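Local coordinates for protein parvulin 42 (Trypanosoma brucei brucei, PDB 6GMP) that probably catalyses the cis-trans isomerisation of peptidyl-prolyl bonds through this C-terminal parvulin-type PPIase domain, part of a longer protein that also has an FHA domain, at residues V13-R19 and E110-V115; L100-S106 and L117-E122. Residues are numbered along the deposited sequence.

Interaction 1: V13-R19 and E110-V115; sequences VKHKDVR and ETELGV
V18 lies over the backbone of the turn at E112-G114. Its CB is 3.4 Å from E112 O, and its CG1 is 3.4 Å from L113 O and 3.7 Å from G114 N. V18 closes a type I turn from H15, with V18 N bonded to H15 O at 3.2 Å. D17 N bonds H15 ND1 at 3.1 Å, with H15 in the p rotamer. The facing T111-G114 turn is also type I and joins strands 109-111 and 114-120. T111 N to G114 O is 2.9 Å and G114 N to T111 O is 3.2 Å. T111 OG1 accepts from L113 N at 3.1 Å, an ST turn.

The register is set by V13 opposite V115, an antiparallel hydrogen-bonded pair with CA atoms 5.1 Å apart. V13 N to V115 O and V115 N to V13 O are both 2.8 Å and nearly straight. Both valines are t and point to the same sheet face, against helix 37-49. K14 CA passes G114 CA at 4.4 Å, and G114 CA gives V13 O a CA-H...O contact at 3.5 Å. At G114 phi/psi 139/-155 a CB would be jammed against L113 O, which alone calls for glycine; it would also clash with V13 O.

R19 NH2 forms a salt bridge to E112 OE1 at 3.2 Å. E110 OE2, 4.0 Å from H15 NE2, forms a salt bridge with R37 NE. The contact is the end of the central parvulin strand pair. Two backbone bonds and a glycine fix its register; the one salt bridge across the segments has weak hydrogen-bond geometry.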
ATOM      1  N   VAL A  13       0.043  -1.724   5.186  1.00 16.68           N
ATOM      2  CA  VAL A  13       0.368  -2.565   6.324  1.00 18.71           C
ATOM      3  C   VAL A  13       0.412  -1.648   7.539  1.00 18.22           C
ATOM      4  O   VAL A  13       1.249  -0.755   7.624  1.00 18.97           O
ATOM      5  CB  VAL A  13       1.721  -3.280   6.114  1.00 18.74           C
ATOM      6  CG1 VAL A  13       2.085  -4.122   7.321  1.00 21.27           C
ATOM      7  CG2 VAL A  13       1.663  -4.151   4.865  1.00 21.86           C
ATOM      8  N   LYS A  14      -0.497  -1.861   8.476  1.00 20.33           N
ATOM      9  CA  LYS A  14      -0.611  -1.004   9.643  1.00 20.19           C
ATOM     10  C   LYS A  14       0.329  -1.471  10.733  1.00 20.75           C
ATOM     11  O   LYS A  14       0.939  -2.541  10.652  1.00 19.39           O
ATOM     12  CB  LYS A  14      -2.061  -0.989  10.133  1.00 23.48           C
ATOM     13  CG  LYS A  14      -2.998  -0.311   9.168  1.00 23.48           C
ATOM     14  CD  LYS A  14      -4.401  -0.184   9.732  1.00 24.83           C
ATOM     15  CE  LYS A  14      -5.311   0.506   8.744  1.00 30.79           C
ATOM     16  NZ  LYS A  14      -6.539   1.029   9.409  1.00 38.29           N
ATOM     17  N   HIS A  15       0.441  -0.679  11.786  1.00 19.55           N
ATOM     18  CA  HIS A  15       1.138  -1.098  12.986  1.00 19.48           C
ATOM     19  C   HIS A  15       0.435  -0.470  14.189  1.00 20.29           C
ATOM     20  O   HIS A  15      -0.460   0.381  14.012  1.00 19.48           O
ATOM     21  CB  HIS A  15       2.623  -0.734  12.943  1.00 19.11           C
ATOM     22  CG  HIS A  15       2.890   0.715  12.691  1.00 19.80           C
ATOM     23  ND1 HIS A  15       2.717   1.678  13.659  1.00 20.41           N
ATOM     24  CD2 HIS A  15       3.336   1.357  11.588  1.00 20.92           C
ATOM     25  CE1 HIS A  15       3.054   2.857  13.163  1.00 21.43           C
ATOM     26  NE2 HIS A  15       3.423   2.689  11.907  1.00 21.79           N
ATOM     27  N   LYS A  16       0.843  -0.873  15.390  1.00 19.52           N
ATOM     28  CA  LYS A  16       0.137  -0.500  16.610  1.00 19.06           C
ATOM     29  C   LYS A  16       0.097   0.999  16.874  1.00 24.11           C
ATOM     30  O   LYS A  16      -0.760   1.473  17.616  1.00 26.41           O
ATOM     31  CB  LYS A  16       0.784  -1.190  17.812  1.00 24.24           C
ATOM     32  CG  LYS A  16       2.163  -0.651  18.162  1.00 23.64           C
ATOM     33  CD  LYS A  16       2.847  -1.450  19.266  1.00 28.07           C
ATOM     34  CE  LYS A  16       4.081  -0.727  19.829  1.00 35.92           C
ATOM     35  NZ  LYS A  16       3.777   0.597  20.478  1.00 33.19           N
ATOM     36  N   ASP A  17       1.028   1.740  16.293  1.00 21.34           N
ATOM     37  CA  ASP A  17       1.149   3.167  16.578  1.00 22.60           C
ATOM     38  C   ASP A  17       0.395   4.078  15.606  1.00 23.72           C
ATOM     39  O   ASP A  17       0.443   5.298  15.763  1.00 26.54           O
ATOM     40  CB  ASP A  17       2.621   3.582  16.643  1.00 24.96           C
ATOM     41  CG  ASP A  17       3.335   3.018  17.858  1.00 27.84           C
ATOM     42  OD1 ASP A  17       2.659   2.663  18.844  1.00 32.81           O
ATOM     43  OD2 ASP A  17       4.581   2.951  17.825  1.00 38.19           O
ATOM     44  N   VAL A  18      -0.321   3.519  14.631  1.00 21.53           N
ATOM     45  CA  VAL A  18      -1.128   4.365  13.745  1.00 24.98           C
ATOM     46  C   VAL A  18      -2.389   4.815  14.499  1.00 27.76           C
ATOM     47  O   VAL A  18      -2.739   4.254  15.536  1.00 31.20           O
ATOM     48  CB  VAL A  18      -1.485   3.678  12.402  1.00 22.22           C
ATOM     49  CG1 VAL A  18      -0.235   3.147  11.700  1.00 22.84           C
ATOM     50  CG2 VAL A  18      -2.512   2.574  12.600  1.00 24.42           C
ATOM     51  N   ARG A  19      -3.060   5.833  13.990  1.00 35.84           N
ATOM     52  CA  ARG A  19      -4.201   6.393  14.710  1.00 38.86           C
ATOM     53  C   ARG A  19      -5.382   5.419  14.810  1.00 43.77           C
ATOM     54  O   ARG A  19      -6.091   5.400  15.821  1.00 42.00           O
ATOM     55  CB  ARG A  19      -4.633   7.731  14.095  1.00 47.61           C
ATOM     56  CG  ARG A  19      -4.700   7.749  12.573  1.00 56.80           C
ATOM     57  CD  ARG A  19      -4.966   9.144  12.056  1.00 69.16           C
ATOM     58  NE  ARG A  19      -3.743   9.936  11.941  1.00 73.05           N
ATOM     59  CZ  ARG A  19      -3.645  11.229  12.240  1.00 71.04           C
ATOM     60  NH1 ARG A  19      -4.692  11.902  12.697  1.00 76.09           N
ATOM     61  NH2 ARG A  19      -2.485  11.850  12.089  1.00 67.61           N
ATOM     62  N   GLU A 110       6.317   5.112   4.282  1.00 30.35           N
ATOM     63  CA  GLU A 110       5.585   5.225   5.518  1.00 30.84           C
ATOM     64  C   GLU A 110       4.848   6.552   5.617  1.00 31.81           C
ATOM     65  O   GLU A 110       5.356   7.605   5.206  1.00 36.04           O
ATOM     66  CB  GLU A 110       6.562   5.086   6.673  1.00 37.12           C
ATOM     67  CG  GLU A 110       5.903   5.019   8.007  1.00 43.47           C
ATOM     68  CD  GLU A 110       6.914   4.923   9.115  1.00 39.75           C
ATOM     69  OE1 GLU A 110       8.125   5.035   8.816  1.00 41.96           O
ATOM     70  OE2 GLU A 110       6.494   4.748  10.272  1.00 41.17           O
ATOM     71  N   THR A 111       3.642   6.490   6.166  1.00 31.77           N
ATOM     72  CA  THR A 111       2.905   7.681   6.549  1.00 28.16           C
ATOM     73  C   THR A 111       2.235   7.420   7.893  1.00 32.09           C
ATOM     74  O   THR A 111       2.460   6.376   8.505  1.00 30.28           O
ATOM     75  CB  THR A 111       1.820   8.027   5.536  1.00 27.77           C
ATOM     76  OG1 THR A 111       0.767   7.063   5.622  1.00 27.24           O
ATOM     77  CG2 THR A 111       2.386   8.050   4.123  1.00 28.94           C
ATOM     78  N   GLU A 112       1.399   8.351   8.337  1.00 32.29           N
ATOM     79  CA  GLU A 112       0.666   8.188   9.583  1.00 37.21           C
ATOM     80  C   GLU A 112      -0.259   6.978   9.540  1.00 32.50           C
ATOM     81  O   GLU A 112      -0.648   6.455  10.590  1.00 35.92           O
ATOM     82  CB  GLU A 112      -0.161   9.441   9.872  1.00 40.43           C
ATOM     83  CG  GLU A 112       0.662  10.638  10.310  1.00 46.26           C
ATOM     84  CD  GLU A 112       1.197  10.486  11.720  1.00 62.41           C
ATOM     85  OE1 GLU A 112       0.480  10.874  12.667  1.00 71.48           O
ATOM     86  OE2 GLU A 112       2.329   9.980  11.885  1.00 63.37           O
ATOM     87  N   LEU A 113      -0.627   6.562   8.332  1.00 30.99           N
ATOM     88  CA  LEU A 113      -1.572   5.466   8.136  1.00 27.17           C
ATOM     89  C   LEU A 113      -0.943   4.094   8.312  1.00 26.73           C
ATOM     90  O   LEU A 113      -1.648   3.121   8.576  1.00 27.96           O
ATOM     91  CB  LEU A 113      -2.189   5.540   6.742  1.00 28.36           C
ATOM     92  CG  LEU A 113      -2.989   6.802   6.431  1.00 28.91           C
ATOM     93  CD1 LEU A 113      -3.420   6.763   4.981  1.00 33.17           C
ATOM     94  CD2 LEU A 113      -4.180   6.928   7.354  1.00 36.84           C
ATOM     95  N   GLY A 114       0.372   4.020   8.131  1.00 25.60           N
ATOM     96  CA  GLY A 114       1.082   2.752   8.118  1.00 23.62           C
ATOM     97  C   GLY A 114       2.140   2.727   7.033  1.00 21.79           C
ATOM     98  O   GLY A 114       2.637   3.774   6.607  1.00 24.78           O
ATOM     99  N   VAL A 115       2.483   1.525   6.593  1.00 21.64           N
ATOM    100  CA  VAL A 115       3.502   1.345   5.582  1.00 20.67           C
ATOM    101  C   VAL A 115       2.832   0.944   4.272  1.00 19.29           C
ATOM    102  O   VAL A 115       2.092  -0.043   4.222  1.00 19.00           O
ATOM    103  CB  VAL A 115       4.526   0.279   6.025  1.00 22.20           C
ATOM    104  CG1 VAL A 115       5.638   0.142   4.996  1.00 24.72           C
ATOM    105  CG2 VAL A 115       5.098   0.640   7.397  1.00 23.82           C
TER

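Interaction 2: L100-S106 and L117-E122; sequences LKSGEVS and LIYRVE
The run G103-S106 lies antiparallel beside residues 117-120 of strand 114-120, with S106 near I118 and G103 near R120. V105 faces Y119 in a single bridge, CA to CA 4.4 Å. S106 N donates to I118 O and S106 OG, with chi1 in p, accepts from I118 N, both at 2.8 Å; the side chain takes the place of a backbone carbonyl. R120 N donates to E104 O at 3.1 Å, and G103 N to R120 O at 2.8 Å.

K101 to E104 is a type II turn, with E104 N to K101 O at 3.0 Å. G103 sits at phi/psi 86/-2, which calls for glycine. E104 OE1 accepts from K101 N at 2.8 Å, and E104 OE2 forms a very short salt bridge with K101 NZ at 2.4 Å. R120 has chi1 to chi3 all t. Its NH1 donates to L100 O at 2.9 Å and its NE to the terminal E122 O at 2.7 Å. R120 NH2 forms a salt bridge to E122 OXT at 3.3 Å, with weak hydrogen-bond geometry. S102 OG adds a weak hydrogen bond to E122 OXT at 3.2 Å.

On the face of I118, L100 CD1 meets I118 CG2 at 3.8 Å. On the other face V105 CG2 meets Y119 CD1 at 3.6 Å. Y119 OH bonds W57 O, and its ring stacks with F62. The arrangement is a loop, between helix 91-97 and strand 109-111, hydrogen-bonded antiparallel to the C-terminal strand of the parvulin PPIase fold.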
ATOM      1  N   LEU A 100       6.867   7.259  -9.463  1.00 32.86           N
ATOM      2  CA  LEU A 100       6.680   5.987 -10.147  1.00 33.51           C
ATOM      3  C   LEU A 100       6.432   6.151 -11.642  1.00 31.75           C
ATOM      4  O   LEU A 100       5.735   7.066 -12.077  1.00 31.75           O
ATOM      5  CB  LEU A 100       5.505   5.223  -9.539  1.00 31.55           C
ATOM      6  CG  LEU A 100       5.620   4.858  -8.064  1.00 28.78           C
ATOM      7  CD1 LEU A 100       4.273   4.324  -7.549  1.00 28.49           C
ATOM      8  CD2 LEU A 100       6.723   3.841  -7.835  1.00 31.24           C
ATOM      9  N   LYS A 101       7.002   5.235 -12.418  1.00 30.42           N
ATOM     10  CA  LYS A 101       6.646   5.088 -13.817  1.00 33.71           C
ATOM     11  C   LYS A 101       5.441   4.150 -13.920  1.00 29.90           C
ATOM     12  O   LYS A 101       5.104   3.457 -12.960  1.00 26.15           O
ATOM     13  CB  LYS A 101       7.844   4.555 -14.609  1.00 33.37           C
ATOM     14  CG  LYS A 101       9.116   5.369 -14.362  1.00 40.16           C
ATOM     15  CD  LYS A 101      10.235   5.017 -15.326  1.00 48.70           C
ATOM     16  CE  LYS A 101      10.823   3.642 -15.044  1.00 55.11           C
ATOM     17  NZ  LYS A 101      11.592   3.579 -13.760  1.00 58.00           N
ATOM     18  N   SER A 102       4.785   4.156 -15.074  1.00 30.52           N
ATOM     19  CA  SER A 102       3.641   3.292 -15.329  0.52 30.62           C
ATOM     20  C   SER A 102       3.963   1.833 -15.013  1.00 31.33           C
ATOM     21  O   SER A 102       4.931   1.274 -15.526  1.00 32.01           O
ATOM     22  CB  SER A 102       3.220   3.415 -16.797  0.52 35.64           C
ATOM     23  OG  SER A 102       3.065   4.774 -17.169  0.52 38.58           O
ATOM     24  N   GLY A 103       3.148   1.224 -14.161  1.00 26.79           N
ATOM     25  CA  GLY A 103       3.290  -0.186 -13.836  1.00 28.24           C
ATOM     26  C   GLY A 103       4.271  -0.504 -12.719  1.00 25.37           C
ATOM     27  O   GLY A 103       4.455  -1.662 -12.357  1.00 26.17           O
ATOM     28  N   GLU A 104       4.929   0.520 -12.187  1.00 24.78           N
ATOM     29  CA  GLU A 104       5.912   0.308 -11.135  1.00 24.60           C
ATOM     30  C   GLU A 104       5.257   0.255  -9.761  1.00 23.23           C
ATOM     31  O   GLU A 104       4.237   0.898  -9.521  1.00 21.78           O
ATOM     32  CB  GLU A 104       6.978   1.407 -11.165  1.00 25.57           C
ATOM     33  CG  GLU A 104       7.894   1.336 -12.381  1.00 28.98           C
ATOM     34  CD  GLU A 104       9.090   2.257 -12.247  1.00 36.99           C
ATOM     35  OE1 GLU A 104       8.925   3.353 -11.659  1.00 34.60           O
ATOM     36  OE2 GLU A 104      10.192   1.882 -12.711  1.00 37.98           O
ATOM     37  N   VAL A 105       5.859  -0.542  -8.884  1.00 25.90           N
ATOM     38  CA  VAL A 105       5.496  -0.601  -7.471  1.00 21.11           C
ATOM     39  C   VAL A 105       6.614   0.027  -6.631  1.00 22.92           C
ATOM     40  O   VAL A 105       7.792  -0.283  -6.810  1.00 28.10           O
ATOM     41  CB  VAL A 105       5.262  -2.054  -6.980  1.00 23.22           C
ATOM     42  CG1 VAL A 105       4.935  -2.086  -5.491  1.00 23.50           C
ATOM     43  CG2 VAL A 105       4.163  -2.754  -7.794  1.00 23.12           C
ATOM     44  N   SER A 106       6.245   0.914  -5.717  1.00 23.01           N
ATOM     45  CA  SER A 106       7.224   1.601  -4.894  1.00 23.70           C
ATOM     46  C   SER A 106       7.902   0.668  -3.896  1.00 25.88           C
ATOM     47  O   SER A 106       7.422  -0.433  -3.619  1.00 26.73           O
ATOM     48  CB  SER A 106       6.552   2.725  -4.116  1.00 24.95           C
ATOM     49  OG  SER A 106       5.692   2.203  -3.112  1.00 23.03           O
ATOM     50  N   LEU A 117       2.772   0.115  -0.007  1.00 19.35           N
ATOM     51  CA  LEU A 117       3.370  -0.147  -1.311  1.00 20.57           C
ATOM     52  C   LEU A 117       2.437   0.533  -2.282  1.00 19.93           C
ATOM     53  O   LEU A 117       1.240   0.277  -2.251  1.00 19.25           O
ATOM     54  CB  LEU A 117       3.410  -1.645  -1.619  1.00 20.54           C
ATOM     55  CG  LEU A 117       4.221  -2.524  -0.662  1.00 21.42           C
ATOM     56  CD1 LEU A 117       4.149  -3.989  -1.102  1.00 23.41           C
ATOM     57  CD2 LEU A 117       5.655  -2.103  -0.541  1.00 22.43           C
ATOM     58  N   ILE A 118       2.980   1.403  -3.129  1.00 21.46           N
ATOM     59  CA  ILE A 118       2.178   2.174  -4.072  1.00 20.27           C
ATOM     60  C   ILE A 118       2.418   1.676  -5.486  1.00 20.46           C
ATOM     61  O   ILE A 118       3.554   1.460  -5.882  1.00 21.58           O
ATOM     62  CB  ILE A 118       2.498   3.687  -3.985  1.00 21.63           C
ATOM     63  CG1 ILE A 118       2.300   4.169  -2.551  1.00 22.01           C
ATOM     64  CG2 ILE A 118       1.599   4.470  -4.922  1.00 21.84           C
ATOM     65  CD1 ILE A 118       2.800   5.546  -2.292  1.00 24.36           C
ATOM     66  N   TYR A 119       1.330   1.504  -6.232  1.00 20.28           N
ATOM     67  CA  TYR A 119       1.374   1.021  -7.600  1.00 21.82           C
ATOM     68  C   TYR A 119       0.768   2.061  -8.535  1.00 21.57           C
ATOM     69  O   TYR A 119      -0.336   2.552  -8.301  1.00 21.95           O
ATOM     70  CB  TYR A 119       0.592  -0.290  -7.703  1.00 18.64           C
ATOM     71  CG  TYR A 119       0.435  -0.840  -9.097  1.00 20.75           C
ATOM     72  CD1 TYR A 119       1.528  -1.293  -9.826  1.00 21.93           C
ATOM     73  CD2 TYR A 119      -0.823  -0.958  -9.676  1.00 22.41           C
ATOM     74  CE1 TYR A 119       1.377  -1.817 -11.087  1.00 23.55           C
ATOM     75  CE2 TYR A 119      -0.985  -1.482 -10.938  1.00 23.70           C
ATOM     76  CZ  TYR A 119       0.120  -1.917 -11.645  1.00 23.82           C
ATOM     77  OH  TYR A 119      -0.042  -2.441 -12.902  1.00 28.09           O
ATOM     78  N   ARG A 120       1.488   2.389  -9.596  1.00 23.24           N
ATOM     79  CA  ARG A 120       0.945   3.266 -10.626  1.00 23.19           C
ATOM     80  C   ARG A 120       0.334   2.430 -11.747  1.00 24.72           C
ATOM     81  O   ARG A 120       1.036   1.664 -12.431  1.00 27.48           O
ATOM     82  CB  ARG A 120       2.025   4.185 -11.191  1.00 26.21           C
ATOM     83  CG  ARG A 120       1.474   5.139 -12.225  1.00 27.65           C
ATOM     84  CD  ARG A 120       2.523   6.086 -12.729  1.00 29.75           C
ATOM     85  NE  ARG A 120       2.031   6.828 -13.879  1.00 32.88           N
ATOM     86  CZ  ARG A 120       2.765   7.660 -14.604  1.00 35.66           C
ATOM     87  NH1 ARG A 120       4.041   7.875 -14.301  1.00 38.11           N
ATOM     88  NH2 ARG A 120       2.212   8.280 -15.629  1.00 40.70           N
ATOM     89  N   VAL A 121      -0.972   2.578 -11.944  1.00 27.88           N
ATOM     90  CA  VAL A 121      -1.698   1.803 -12.940  1.00 27.31           C
ATOM     91  C   VAL A 121      -1.186   2.152 -14.327  1.00 36.24           C
ATOM     92  O   VAL A 121      -0.882   1.272 -15.131  1.00 41.91           O
ATOM     93  CB  VAL A 121      -3.212   2.067 -12.860  1.00 31.34           C
ATOM     94  CG1 VAL A 121      -3.958   1.247 -13.896  1.00 32.76           C
ATOM     95  CG2 VAL A 121      -3.723   1.731 -11.474  1.00 32.12           C
ATOM     96  N   GLU A 122      -1.094   3.444 -14.603  1.00 37.71           N
ATOM     97  CA  GLU A 122      -0.528   3.909 -15.861  1.00 49.96           C
ATOM     98  C   GLU A 122      -0.264   5.406 -15.792  1.00 52.74           C
ATOM     99  O   GLU A 122      -0.443   6.023 -14.736  1.00 39.23           O
ATOM    100  CB  GLU A 122      -1.452   3.563 -17.035  1.00 64.08           C
ATOM    101  CG  GLU A 122      -2.874   4.108 -16.905  1.00 75.11           C
ATOM    102  CD  GLU A 122      -3.926   3.208 -17.541  1.00 83.30           C
ATOM    103  OE1 GLU A 122      -3.685   1.987 -17.686  1.00 81.68           O
ATOM    104  OE2 GLU A 122      -5.006   3.730 -17.894  1.00 87.23           O
ATOM    105  OXT GLU A 122       0.143   6.020 -16.781  1.00 55.78           O
TER

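How the interactions relate
The centres of interaction 1 and interaction 2 are about 20 Å apart, on opposite sides of the chain's centre. Along the chain the order is 13-19, 100-106, 110-115, 117-122, so the segments of the two contacts alternate. Segments 110-115 and 117-122 are separated by H116 alone, and the two contacts do not otherwise touch. Both use strand 114-120, which runs between strands 6-13 and 109-111 in the antiparallel sheet. This C-terminal strand is therefore joined at its start to the end of strand 6-13, and at its end to the loop after helix 91-97. Both contacts lie in the one PPIase domain.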